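Local coordinates for aminotransferase (Neisseria meningitidis Z2491, PDB 3JTX), which probably catalyses pyridoxal-phosphate-dependent transfer of an amino group, as a class I and II aminotransferase whose cofactor is held on a lysine as an internal aldimine, at residues 43-48 against 247-252; 214-219 against 320-325; 233-238 against 258-263. All blocks are in the same frame, centred on the assembly; numbering follows the deposited sequence. Where two conformers were deposited one is given.

Interaction 1: residues 43-48 against 247-252; sequences PTPKVI and SNVPGL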
loop_
_atom_site.group_PDB
_atom_site.type_symbol
_atom_site.label_atom_id
_atom_site.label_comp_id
_atom_site.label_asym_id
_atom_site.label_seq_id
_atom_site.Cartn_x
_atom_site.Cartn_y
_atom_site.Cartn_z
ATOM N N PRO A 43 -17.644 16.835 5.315
ATOM C CA PRO A 43 -16.997 16.271 6.503
ATOM C C PRO A 43 -17.256 14.770 6.723
ATOM O O PRO A 43 -18.267 14.215 6.271
ATOM C CB PRO A 43 -17.593 17.085 7.660
ATOM C CG PRO A 43 -18.908 17.598 7.158
ATOM C CD PRO A 43 -18.812 17.676 5.649
ATOM N N THR A 44 -16.324 14.141 7.433
ATOM C CA THR A 44 -16.420 12.736 7.816
ATOM C C THR A 44 -17.550 12.524 8.815
ATOM O O THR A 44 -17.668 13.276 9.772
ATOM C CB THR A 44 -15.085 12.274 8.427
ATOM O OG1 THR A 44 -14.047 12.428 7.443
ATOM C CG2 THR A 44 -15.154 10.815 8.882
ATOM N N PRO A 45 -18.386 11.498 8.600
ATOM C CA PRO A 45 -19.480 11.198 9.529
ATOM C C PRO A 45 -19.039 10.532 10.821
ATOM O O PRO A 45 -18.112 9.734 10.826
ATOM C CB PRO A 45 -20.351 10.221 8.737
ATOM C CG PRO A 45 -19.445 9.593 7.776
ATOM C CD PRO A 45 -18.382 10.584 7.448
ATOM N N LYS A 46 -19.771 10.822 11.888
ATOM C CA LYS A 46 -19.494 10.309 13.216
ATOM C C LYS A 46 -19.640 8.790 13.333
ATOM O O LYS A 46 -18.940 8.178 14.126
ATOM C CB LYS A 46 -20.400 11.007 14.240
ATOM C CG LYS A 46 -20.214 10.570 15.688
ATOM C CD LYS A 46 -20.940 11.524 16.664
ATOM C CE LYS A 46 -21.400 10.808 17.937
ATOM N NZ LYS A 46 -20.262 10.234 18.689
ATOM N N VAL A 47 -20.547 8.180 12.569
ATOM C CA VAL A 47 -20.721 6.723 12.640
ATOM C C VAL A 47 -19.394 5.980 12.345
ATOM O O VAL A 47 -19.110 4.946 12.944
ATOM C CB VAL A 47 -21.855 6.207 11.711
ATOM C CG1 VAL A 47 -21.512 6.373 10.228
ATOM C CG2 VAL A 47 -22.166 4.754 12.019
ATOM N N ILE A 48 -18.586 6.538 11.444
ATOM C CA ILE A 48 -17.301 5.952 11.071
ATOM C C ILE A 48 -16.232 6.238 12.147
ATOM O O ILE A 48 -15.509 5.326 12.579
ATOM C CB ILE A 48 -16.834 6.459 9.676
ATOM C CG1 ILE A 48 -17.855 6.086 8.589
ATOM C CG2 ILE A 48 -15.445 5.889 9.304
ATOM C CD1 ILE A 48 -17.493 6.589 7.150
ATOM N N SER A 247 -18.407 8.226 1.305
ATOM C CA SER A 247 -18.493 8.437 2.754
ATOM C C SER A 247 -17.584 9.547 3.272
ATOM O O SER A 247 -17.412 9.697 4.482
ATOM C CB SER A 247 -18.150 7.117 3.465
ATOM O OG SER A 247 -19.112 6.126 3.144
ATOM N N ASN A 248 -16.988 10.321 2.368
ATOM C CA ASN A 248 -16.146 11.463 2.759
ATOM C C ASN A 248 -14.996 11.074 3.683
ATOM O O ASN A 248 -14.667 11.796 4.625
ATOM C CB ASN A 248 -17.008 12.547 3.409
ATOM C CG ASN A 248 -18.078 13.049 2.477
ATOM O OD1 ASN A 248 -17.780 13.439 1.356
ATOM N ND2 ASN A 248 -19.322 13.063 2.938
ATOM N N VAL A 249 -14.382 9.926 3.389
ATOM C CA VAL A 249 -13.211 9.478 4.124
ATOM C C VAL A 249 -12.087 9.088 3.153
ATOM O O VAL A 249 -11.542 7.981 3.214
ATOM C CB VAL A 249 -13.560 8.341 5.120
ATOM C CG1 VAL A 249 -14.428 8.892 6.272
ATOM C CG2 VAL A 249 -14.258 7.187 4.429
ATOM N N PRO A 250 -11.711 10.015 2.251
ATOM C CA PRO A 250 -10.557 9.701 1.400
ATOM C C PRO A 250 -9.300 9.413 2.219
ATOM O O PRO A 250 -8.475 8.616 1.796
ATOM C CB PRO A 250 -10.368 10.978 0.564
ATOM C CG PRO A 250 -10.989 12.086 1.393
ATOM C CD PRO A 250 -12.171 11.412 2.074
ATOM N N GLY A 251 -9.161 10.044 3.382
ATOM C CA GLY A 251 -8.030 9.778 4.272
ATOM C C GLY A 251 -8.032 8.413 4.964
ATOM O O GLY A 251 -7.013 7.991 5.493
ATOM N N LEU A 252 -9.158 7.709 4.955
ATOM C CA LEU A 252 -9.223 6.396 5.589
ATOM C C LEU A 252 -8.453 5.345 4.783
ATOM O O LEU A 252 -7.948 4.378 5.348
ATOM C CB LEU A 252 -10.678 5.979 5.812
ATOM C CG LEU A 252 -10.915 4.707 6.626
ATOM C CD1 LEU A 252 -10.433 4.859 8.087
ATOM C CD2 LEU A 252 -12.391 4.328 6.561
#

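Interaction 2: residues 214-219 against 320-325; sequences YFDGNK and VKLPDA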
loop_
_atom_site.group_PDB
_atom_site.type_symbol
_atom_site.label_atom_id
_atom_site.label_comp_id
_atom_site.label_asym_id
_atom_site.label_seq_id
_atom_site.Cartn_x
_atom_site.Cartn_y
_atom_site.Cartn_z
ATOM N N TYR A 214 -25.300 10.285 -7.178
ATOM C CA TYR A 214 -26.306 10.267 -8.238
ATOM C C TYR A 214 -27.542 11.063 -7.832
ATOM O O TYR A 214 -27.649 11.517 -6.695
ATOM C CB TYR A 214 -26.697 8.820 -8.610
ATOM C CG TYR A 214 -27.296 7.985 -7.480
ATOM C CD1 TYR A 214 -28.642 8.088 -7.142
ATOM C CD2 TYR A 214 -26.518 7.079 -6.771
ATOM C CE1 TYR A 214 -29.195 7.318 -6.111
ATOM C CE2 TYR A 214 -27.054 6.312 -5.734
ATOM C CZ TYR A 214 -28.403 6.438 -5.413
ATOM O OH TYR A 214 -28.967 5.678 -4.397
ATOM N N PHE A 215 -28.478 11.201 -8.766
ATOM C CA PHE A 215 -29.612 12.099 -8.623
ATOM C C PHE A 215 -30.946 11.378 -8.716
ATOM O O PHE A 215 -31.055 10.316 -9.335
ATOM C CB PHE A 215 -29.517 13.192 -9.700
ATOM C CG PHE A 215 -28.128 13.732 -9.856
ATOM C CD1 PHE A 215 -27.539 14.454 -8.827
ATOM C CD2 PHE A 215 -27.382 13.453 -10.988
ATOM C CE1 PHE A 215 -26.232 14.908 -8.927
ATOM C CE2 PHE A 215 -26.077 13.901 -11.098
ATOM C CZ PHE A 215 -25.497 14.630 -10.067
ATOM N N ASP A 216 -31.948 11.954 -8.052
ATOM C CA ASP A 216 -33.355 11.636 -8.307
ATOM C C ASP A 216 -33.661 10.138 -8.333
ATOM O O ASP A 216 -34.459 9.683 -9.154
ATOM C CB ASP A 216 -33.777 12.283 -9.642
ATOM C CG ASP A 216 -33.765 13.823 -9.594
ATOM O OD1 ASP A 216 -34.451 14.386 -8.709
ATOM O OD2 ASP A 216 -33.107 14.479 -10.447
ATOM N N GLY A 217 -33.030 9.363 -7.456
ATOM C CA GLY A 217 -33.292 7.919 -7.392
ATOM C C GLY A 217 -32.748 7.052 -8.535
ATOM O O GLY A 217 -33.028 5.842 -8.589
ATOM N N ASN A 218 -31.964 7.642 -9.439
ATOM C CA ASN A 218 -31.464 6.927 -10.615
ATOM C C ASN A 218 -30.076 6.358 -10.343
ATOM O O ASN A 218 -29.060 6.975 -10.692
ATOM C CB ASN A 218 -31.437 7.850 -11.836
ATOM C CG ASN A 218 -32.824 8.250 -12.299
ATOM O OD1 ASN A 218 -33.757 7.459 -12.247
ATOM N ND2 ASN A 218 -32.958 9.481 -12.764
ATOM N N LYS A 219 -30.050 5.177 -9.721
ATOM C CA LYS A 219 -28.823 4.527 -9.270
ATOM C C LYS A 219 -28.003 4.015 -10.454
ATOM O O LYS A 219 -28.548 3.340 -11.321
ATOM C CB LYS A 219 -29.156 3.359 -8.329
ATOM C CG LYS A 219 -30.045 3.728 -7.167
ATOM C CD LYS A 219 -29.994 2.746 -6.017
ATOM C CE LYS A 219 -30.408 1.351 -6.403
ATOM N NZ LYS A 219 -30.822 0.554 -5.201
ATOM N N VAL A 320 -25.752 22.354 -21.744
ATOM C CA VAL A 320 -25.364 21.515 -20.613
ATOM C C VAL A 320 -26.601 20.893 -20.000
ATOM O O VAL A 320 -27.693 21.464 -20.073
ATOM C CB VAL A 320 -24.604 22.338 -19.530
ATOM C CG1 VAL A 320 -25.485 23.431 -18.983
ATOM C CG2 VAL A 320 -24.091 21.445 -18.397
ATOM N N LYS A 321 -26.421 19.716 -19.412
ATOM C CA LYS A 321 -27.503 19.003 -18.731
ATOM C C LYS A 321 -26.955 18.281 -17.511
ATOM O O LYS A 321 -25.750 18.141 -17.360
ATOM C CB LYS A 321 -28.167 18.001 -19.688
ATOM C CG LYS A 321 -27.257 16.854 -20.142
ATOM N N LEU A 322 -27.847 17.831 -16.637
ATOM C CA LEU A 322 -27.458 17.037 -15.476
ATOM C C LEU A 322 -26.662 15.821 -15.953
ATOM O O LEU A 322 -27.078 15.158 -16.878
ATOM C CB LEU A 322 -28.717 16.577 -14.754
ATOM C CG LEU A 322 -28.642 16.020 -13.341
ATOM C CD1 LEU A 322 -28.167 17.055 -12.346
ATOM C CD2 LEU A 322 -30.045 15.539 -12.977
ATOM N N PRO A 323 -25.492 15.542 -15.352
ATOM C CA PRO A 323 -24.782 14.318 -15.742
ATOM C C PRO A 323 -25.499 13.056 -15.248
ATOM O O PRO A 323 -26.457 13.161 -14.457
ATOM C CB PRO A 323 -23.431 14.477 -15.060
ATOM C CG PRO A 323 -23.725 15.288 -13.849
ATOM C CD PRO A 323 -24.841 16.228 -14.224
ATOM N N ASP A 324 -25.061 11.880 -15.706
ATOM C CA ASP A 324 -25.693 10.619 -15.271
ATOM C C ASP A 324 -25.466 10.445 -13.767
ATOM O O ASP A 324 -26.348 9.976 -13.036
ATOM C CB ASP A 324 -25.124 9.384 -16.000
ATOM C CG ASP A 324 -25.450 9.338 -17.501
ATOM O OD1 ASP A 324 -26.334 10.074 -17.977
ATOM O OD2 ASP A 324 -24.814 8.528 -18.215
ATOM N N ALA A 325 -24.260 10.783 -13.330
ATOM C CA ALA A 325 -23.848 10.660 -11.928
ATOM C C ALA A 325 -22.518 11.398 -11.714
ATOM O O ALA A 325 -22.036 12.073 -12.618
ATOM C CB ALA A 325 -23.738 9.170 -11.523
HETATM O O HOH W 1 -28.347 9.999 -11.406
HETATM O O HOH W 2 -27.042 7.204 -12.378
#

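Interaction 3: residues 233-238 against 258-263; sequences SRQKLL and AGDAEL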
loop_
_atom_site.group_PDB
_atom_site.type_symbol
_atom_site.label_atom_id
_atom_site.label_comp_id
_atom_site.label_asym_id
_atom_site.label_seq_id
_atom_site.Cartn_x
_atom_site.Cartn_y
_atom_site.Cartn_z
ATOM N N SER A 233 -21.390 -14.759 -16.427
ATOM C CA SER A 233 -20.628 -15.025 -15.210
ATOM C C SER A 233 -19.713 -13.833 -14.868
ATOM O O SER A 233 -19.608 -12.872 -15.621
ATOM C CB SER A 233 -19.773 -16.286 -15.398
ATOM O OG SER A 233 -18.592 -16.003 -16.143
ATOM N N ARG A 234 -19.028 -13.929 -13.744
ATOM C CA ARG A 234 -18.048 -12.922 -13.339
ATOM C C ARG A 234 -16.626 -13.250 -13.774
ATOM O O ARG A 234 -15.688 -12.662 -13.254
ATOM C CB ARG A 234 -18.063 -12.785 -11.828
ATOM C CG ARG A 234 -19.243 -12.070 -11.333
ATOM C CD ARG A 234 -19.382 -12.226 -9.833
ATOM N NE ARG A 234 -20.745 -11.881 -9.534
ATOM C CZ ARG A 234 -21.501 -12.414 -8.594
ATOM N NH1 ARG A 234 -21.045 -13.333 -7.739
ATOM N NH2 ARG A 234 -22.740 -11.985 -8.508
ATOM N N GLN A 235 -16.443 -14.188 -14.702
ATOM C CA GLN A 235 -15.097 -14.566 -15.136
ATOM C C GLN A 235 -14.398 -13.357 -15.766
ATOM O O GLN A 235 -14.972 -12.680 -16.638
ATOM C CB GLN A 235 -15.140 -15.727 -16.142
ATOM C CG GLN A 235 -13.766 -16.323 -16.441
ATOM C CD GLN A 235 -13.813 -17.470 -17.428
ATOM O OE1 GLN A 235 -13.519 -18.607 -17.083
ATOM N NE2 GLN A 235 -14.177 -17.174 -18.659
ATOM N N LYS A 236 -13.165 -13.096 -15.331
ATOM C CA LYS A 236 -12.338 -12.000 -15.834
ATOM C C LYS A 236 -12.957 -10.598 -15.624
ATOM O O LYS A 236 -12.665 -9.671 -16.387
ATOM C CB LYS A 236 -11.984 -12.230 -17.302
ATOM C CG LYS A 236 -11.081 -13.459 -17.547
ATOM C CD LYS A 236 -10.593 -13.516 -18.989
ATOM C CE LYS A 236 -9.590 -14.659 -19.167
ATOM N NZ LYS A 236 -9.226 -14.859 -20.598
ATOM N N LEU A 237 -13.817 -10.467 -14.612
ATOM C CA LEU A 237 -14.427 -9.187 -14.212
ATOM C C LEU A 237 -14.029 -8.851 -12.793
ATOM O O LEU A 237 -14.123 -9.697 -11.916
ATOM C CB LEU A 237 -15.956 -9.258 -14.229
ATOM C CG LEU A 237 -16.685 -9.635 -15.506
ATOM C CD1 LEU A 237 -18.204 -9.509 -15.270
ATOM C CD2 LEU A 237 -16.231 -8.742 -16.667
ATOM N N LEU A 238 -13.596 -7.615 -12.571
ATOM C CA LEU A 238 -13.319 -7.114 -11.240
ATOM C C LEU A 238 -13.844 -5.688 -11.138
ATOM O O LEU A 238 -13.556 -4.863 -11.997
ATOM C CB LEU A 238 -11.827 -7.111 -10.959
ATOM C CG LEU A 238 -11.123 -8.463 -10.774
ATOM C CD1 LEU A 238 -9.615 -8.200 -10.705
ATOM C CD2 LEU A 238 -11.628 -9.223 -9.517
ATOM N N ALA A 258 -13.935 -6.725 -6.048
ATOM C CA ALA A 258 -14.846 -7.877 -6.059
ATOM C C ALA A 258 -15.035 -8.432 -7.462
ATOM O O ALA A 258 -15.014 -7.688 -8.443
ATOM C CB ALA A 258 -16.196 -7.494 -5.468
ATOM N N GLY A 259 -15.239 -9.739 -7.555
ATOM C CA GLY A 259 -15.415 -10.393 -8.842
ATOM C C GLY A 259 -14.728 -11.745 -8.873
ATOM O O GLY A 259 -14.719 -12.465 -7.868
ATOM N N ASP A 260 -14.147 -12.063 -10.027
ATOM C CA ASP A 260 -13.592 -13.380 -10.356
ATOM C C ASP A 260 -12.736 -13.930 -9.219
ATOM O O ASP A 260 -11.647 -13.406 -8.937
ATOM C CB ASP A 260 -12.753 -13.238 -11.641
ATOM C CG ASP A 260 -12.251 -14.557 -12.183
ATOM O OD1 ASP A 260 -12.039 -15.490 -11.389
ATOM O OD2 ASP A 260 -12.033 -14.639 -13.416
ATOM N N ALA A 261 -13.234 -14.987 -8.565
ATOM C CA ALA A 261 -12.532 -15.647 -7.441
ATOM C C ALA A 261 -11.125 -16.132 -7.768
ATOM O O ALA A 261 -10.247 -16.117 -6.897
ATOM C CB ALA A 261 -13.368 -16.838 -6.892
ATOM N N GLU A 262 -10.911 -16.591 -8.999
ATOM C CA GLU A 262 -9.595 -17.100 -9.408
ATOM C C GLU A 262 -8.585 -15.960 -9.525
ATOM O O GLU A 262 -7.443 -16.077 -9.070
ATOM C CB GLU A 262 -9.691 -17.881 -10.720
ATOM C CG GLU A 262 -8.355 -18.470 -11.191
ATOM N N LEU A 263 -9.009 -14.850 -10.119
ATOM C CA LEU A 263 -8.169 -13.637 -10.142
ATOM C C LEU A 263 -7.805 -13.166 -8.729
ATOM O O LEU A 263 -6.669 -12.788 -8.457
ATOM C CB LEU A 263 -8.870 -12.491 -10.896
ATOM C CG LEU A 263 -9.031 -12.683 -12.423
ATOM C CD1 LEU A 263 -9.617 -11.400 -13.039
ATOM C CD2 LEU A 263 -7.710 -13.097 -13.107
#

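Interaction 1: residues 43-48 against 247-252
The carbonyl O of Asn248 accepts a hydrogen bond from the hydroxyl of Thr44, with Thr44 OG1 and Asn248 O 3.0 Å apart. The donor comes in at a C=O...OG1 angle of 156°, tilted 19° from the carbonyl plane. Thr44 turns OG1 beside its own backbone N (chi1 -61°), which leaves CG2 on the side facing Val249. There the two branched side chains cross at about a right angle, and Thr44 CG2 meets Val249 CG1 at 3.3 Å, tighter than usual for two methyl groups. From the first turn of helix 46-54, Ile48 CD1 reaches tip to tip toward Val249 CG1, 3.9 Å away. Ile48 CD1 also touches Ser247 CB at 3.8 Å. Pro45, the N-cap residue of the helix, sets its ring CD 3.2 Å from the carbonyl O of Ser247. Asn248 CB rests 3.5 Å from the carbonyl O of Pro43, while Asn248 ND2 is hydrogen-bonded to OD1 of Asn299 and Ser247 OG to NE2 of His295. Leu59 of the second subunit packs on Thr44 and Val249, bringing the contact to the dimer interface. Residues 247-252 begin two residues after Lys245, the lysine carrying pyridoxal phosphate. The Thr44 hydroxyl satisfies the Asn248 carbonyl while methyls of Thr44 and Ile48 press on Val249 CG1, holding this chain by one polar bond and close apolar contact.

Interaction 2: residues 214-219 against 320-325
The two loops run at 126° to one another where they touch, with the Tyr214 and Ala325 CA atoms 4.5 Å apart, and no direct hydrogen bond joins them. Phe215 carries the contact. Leu322 CD1 lies over one face, 4.0 Å from the centroid of the Phe215 ring and only 13° off the normal, a CH-pi contact. Leu322 CG, anti to its backbone N (chi1 -165°), comes within 3.7 Å of Phe215 CD2. The carbonyl O of Pro323 sits at the ring edge near its plane, 3.5 Å from Phe215 CE2, where the rim hydrogens offer a weakly positive border. Phe215 also opens a type I' beta turn ending at Asn218, whose N returns to Phe215 O; Asp216 and Gly217 occupy its positive-phi corners. This turn lies between strand 203-207 and helix 223-229, whereas 320-325 leads from helix 294-314 into strand 328-332. Phe307 of helix 294-314 meets the Phe215 ring and also packs on Leu322 and Pro323. Water supplies the polar link: water 1 accepts from Phe215 N at 2.9 Å and lies 2.6 Å from Asp324 O. Water 2 lies 2.6 Å from Asn218 O and also reaches Asp324 O.

Interaction 3: residues 233-238 against 258-263
Asp260 OD2 accepts a nearly straight hydrogen bond from the backbone N of Lys236, 2.7 Å long with an N-H...O angle of 176°. The donor reaches OD2 on its anti side, 18° out of the carboxylate plane. Asp260 N also donates to the carbonyl O of Leu237 at 3.0 Å, so the residue grips 233-238 through backbone and side chain. Its CG, anti to the backbone N (chi1 -173°), carries the carboxylate across. Asp260 OD1 caps helix 261-274, accepting from Glu262 N at 2.9 Å and weakly from Leu263 N. Leu263 CD1 touches Leu238 CD1 at 4.0 Å and Lys236 CA at 3.9 Å, while Phe107 packs on both leucines. Leu238 and Gly259 form an antiparallel non-hydrogen-bonded pair between strands 237-242 and 255-259, and Gly259 CA approaches Leu237 O at 3.4 Å. Lys236 N is positioned by a type II turn from Arg234 to Leu237, overlapped at its start by an ST turn in which Ser233 OG accepts from Gln235 N. Farther out, Arg234 is salt-bridged to Glu93. One carboxylate thus serves a turn and a helix start at once, and the N-H groups gathered around it would probably stabilise its negative charge.

Overall arrangement
The three contacts are spread over the subunit without touching: interactions 1 and 2 have centres about 23 Å apart, and the centre of interaction 3 is about 29 Å from that of interaction 1 and about 28 Å from that of interaction 2. Strand 237-242 offers a direct thread between two of them. Interaction 3 fixes its beginning beside the end of strand 255-259, and the chain after it passes through Lys245, the pyridoxal phosphate lysine, into the 247-252 loop of interaction 1. The cofactor-bearing lysine is therefore flanked in sequence by both contacts. Interaction 2 draws together the chain beyond strand 203-207, next in the same sheet, and the approach to strand 328-332. Of the three, interaction 1 alone meets the second subunit.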